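Local atomic coordinates of francisella virulence factor (Francisella novicida, PDB entry 5EVF), a protein that is of unknown biochemical function but probably contributes to the virulence of Francisella bacteria. Residues 66-71 with 77-82. Numbering follows the deposited sequence.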
loop_
_atom_site.group_PDB
_atom_site.type_symbol
_atom_site.label_atom_id
_atom_site.label_comp_id
_atom_site.label_asym_id
_atom_site.label_seq_id
_atom_site.Cartn_x
_atom_site.Cartn_y
_atom_site.Cartn_z
ATOM N N GLU A 66 -4.006 -5.236 -1.402
ATOM C CA GLU A 66 -4.094 -5.289 0.056
ATOM C C GLU A 66 -4.136 -3.883 0.647
ATOM O O GLU A 66 -4.868 -3.623 1.610
ATOM C CB GLU A 66 -2.924 -6.101 0.629
ATOM C CG GLU A 66 -2.987 -6.321 2.138
ATOM C CD GLU A 66 -4.223 -7.088 2.572
ATOM O OE1 GLU A 66 -4.732 -7.903 1.780
ATOM O OE2 GLU A 66 -4.697 -6.864 3.717
ATOM N N ALA A 67 -3.373 -2.954 0.074
ATOM C CA ALA A 67 -3.359 -1.597 0.619
ATOM C C ALA A 67 -4.716 -0.926 0.459
ATOM O O ALA A 67 -5.155 -0.181 1.348
ATOM C CB ALA A 67 -2.260 -0.779 -0.054
ATOM N N ILE A 68 -5.393 -1.177 -0.667
ATOM C CA ILE A 68 -6.714 -0.581 -0.891
ATOM C C ILE A 68 -7.692 -1.102 0.144
ATOM O O ILE A 68 -8.437 -0.339 0.772
ATOM C CB ILE A 68 -7.200 -0.878 -2.319
ATOM C CG1 ILE A 68 -6.380 -0.088 -3.331
ATOM C CG2 ILE A 68 -8.696 -0.568 -2.464
ATOM C CD1 ILE A 68 -6.513 -0.620 -4.740
ATOM N N LYS A 69 -7.691 -2.423 0.344
ATOM C CA LYS A 69 -8.575 -3.033 1.323
ATOM C C LYS A 69 -8.308 -2.488 2.719
ATOM O O LYS A 69 -9.243 -2.152 3.454
ATOM C CB LYS A 69 -8.391 -4.548 1.276
ATOM C CG LYS A 69 -9.329 -5.338 2.150
ATOM C CD LYS A 69 -9.136 -6.821 1.841
ATOM C CE LYS A 69 -10.086 -7.681 2.672
ATOM N NZ LYS A 69 -9.650 -7.727 4.094
ATOM N N LEU A 70 -7.031 -2.347 3.089
ATOM C CA LEU A 70 -6.723 -1.910 4.449
ATOM C C LEU A 70 -7.054 -0.434 4.637
ATOM O O LEU A 70 -7.638 -0.044 5.653
ATOM C CB LEU A 70 -5.250 -2.205 4.767
ATOM C CG LEU A 70 -4.722 -2.088 6.193
ATOM C CD1 LEU A 70 -5.546 -2.897 7.190
ATOM C CD2 LEU A 70 -3.271 -2.564 6.204
ATOM N N ALA A 71 -6.733 0.401 3.649
ATOM C CA ALA A 71 -7.058 1.816 3.780
ATOM C C ALA A 71 -8.562 2.029 3.871
ATOM O O ALA A 71 -9.031 2.847 4.674
ATOM C CB ALA A 71 -6.462 2.600 2.612
ATOM N N HIS A 77 -10.990 7.537 1.527
ATOM C CA HIS A 77 -11.625 7.731 0.234
ATOM C C HIS A 77 -10.644 7.675 -0.928
ATOM O O HIS A 77 -11.068 7.458 -2.072
ATOM C CB HIS A 77 -12.350 9.073 0.209
ATOM C CG HIS A 77 -13.485 9.148 1.175
ATOM N ND1 HIS A 77 -13.685 10.232 1.998
ATOM C CD2 HIS A 77 -14.479 8.274 1.453
ATOM C CE1 HIS A 77 -14.758 10.025 2.740
ATOM N NE2 HIS A 77 -15.261 8.845 2.426
ATOM N N GLU A 78 -9.351 7.832 -0.656
ATOM C CA GLU A 78 -8.345 7.960 -1.699
ATOM C C GLU A 78 -7.011 7.485 -1.140
ATOM O O GLU A 78 -6.719 7.691 0.038
ATOM C CB GLU A 78 -8.287 9.417 -2.175
ATOM C CG GLU A 78 -6.992 9.908 -2.762
ATOM C CD GLU A 78 -7.064 11.403 -3.100
ATOM O OE1 GLU A 78 -6.024 11.978 -3.444
ATOM O OE2 GLU A 78 -8.163 11.980 -3.025
ATOM N N ILE A 79 -6.191 6.853 -1.982
ATOM C CA ILE A 79 -4.817 6.564 -1.585
ATOM C C ILE A 79 -3.898 6.980 -2.718
ATOM O O ILE A 79 -4.260 6.889 -3.893
ATOM C CB ILE A 79 -4.557 5.087 -1.230
ATOM C CG1 ILE A 79 -4.859 4.174 -2.417
ATOM C CG2 ILE A 79 -5.364 4.688 -0.020
ATOM C CD1 ILE A 79 -4.412 2.736 -2.136
ATOM N N LYS A 80 -2.702 7.440 -2.349
ATOM C CA LYS A 80 -1.627 7.733 -3.287
ATOM C C LYS A 80 -0.469 6.834 -2.891
ATOM O O LYS A 80 -0.041 6.867 -1.735
ATOM C CB LYS A 80 -1.222 9.209 -3.228
ATOM C CG LYS A 80 -2.382 10.187 -3.437
ATOM C CD LYS A 80 -1.884 11.641 -3.447
ATOM C CE LYS A 80 -3.049 12.632 -3.377
ATOM N NZ LYS A 80 -2.575 14.039 -3.148
ATOM N N TYR A 81 0.026 6.019 -3.826
ATOM C CA TYR A 81 0.948 4.964 -3.443
ATOM C C TYR A 81 2.151 4.885 -4.381
ATOM O O TYR A 81 2.158 5.425 -5.499
ATOM C CB TYR A 81 0.231 3.604 -3.426
ATOM C CG TYR A 81 0.063 3.085 -4.824
ATOM C CD1 TYR A 81 -0.912 3.609 -5.670
ATOM C CD2 TYR A 81 0.931 2.123 -5.337
ATOM C CE1 TYR A 81 -1.043 3.160 -6.985
ATOM C CE2 TYR A 81 0.807 1.683 -6.652
ATOM C CZ TYR A 81 -0.174 2.208 -7.464
ATOM O OH TYR A 81 -0.299 1.764 -8.761
ATOM N N ILE A 82 3.168 4.170 -3.901
ATOM C CA ILE A 82 4.352 3.846 -4.696
ATOM C C ILE A 82 4.856 2.478 -4.252
ATOM O O ILE A 82 4.815 2.145 -3.068
ATOM C CB ILE A 82 5.431 4.939 -4.551
ATOM C CG1 ILE A 82 6.641 4.631 -5.444
ATOM C CG2 ILE A 82 5.865 5.077 -3.080
ATOM C CD1 ILE A 82 7.612 5.789 -5.545
#
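Ile79 points from strand 78-84 into helix 56-73 and meets it with both of its methyls, CD1 against Ile68 and CG2 against Ala71, in a two-layer alpha+beta arrangement where helix 56-73 packs on a face of a five-stranded mixed sheet. Helix and strand follow each other in the chain through a short turn and run roughly antiparallel, at 143° between the N-to-C directions of their short segments, their segment axes approaching to 9.3 Å. Ile79 CG1 sits between its backbone N and carbonyl carbon (chi1 60°), and the extended second torsion (172°) carries CD1 out to the helix, while CG2 branches beside the backbone N. The side chains of Ile68 and Ile79 cross at about a right angle, the Ile79 methyl CD1 coming against the methylene CG1 of Ile68 at 3.6 Å. Ala67 lies further off, its backbone C 4.5 Å and its CB 4.6 Å from Ile79 CD1, and its side chain also touches Val44 and Thr46 of strand 42-49 and Leu98 of strand 95-103. Ile68 reaches over to Val28 of strand 27-30, so the helix spans several strands. The contact is entirely apolar and mostly buried. Before Ile79, His77 and Glu78 both face Phe103 in a classic beta bulge, and the CB of Glu78 turns away from the helix, its OE2 forming a salt bridge with Arg27. The disulfide between Cys60 and Cys83 ties the same helix and strand covalently, beyond the segments described. At the end of the contact nearer the turn, one turn of helix on from Ala67, Ala71 offers only its small CB, 3.5 Å from Ile79 CG2.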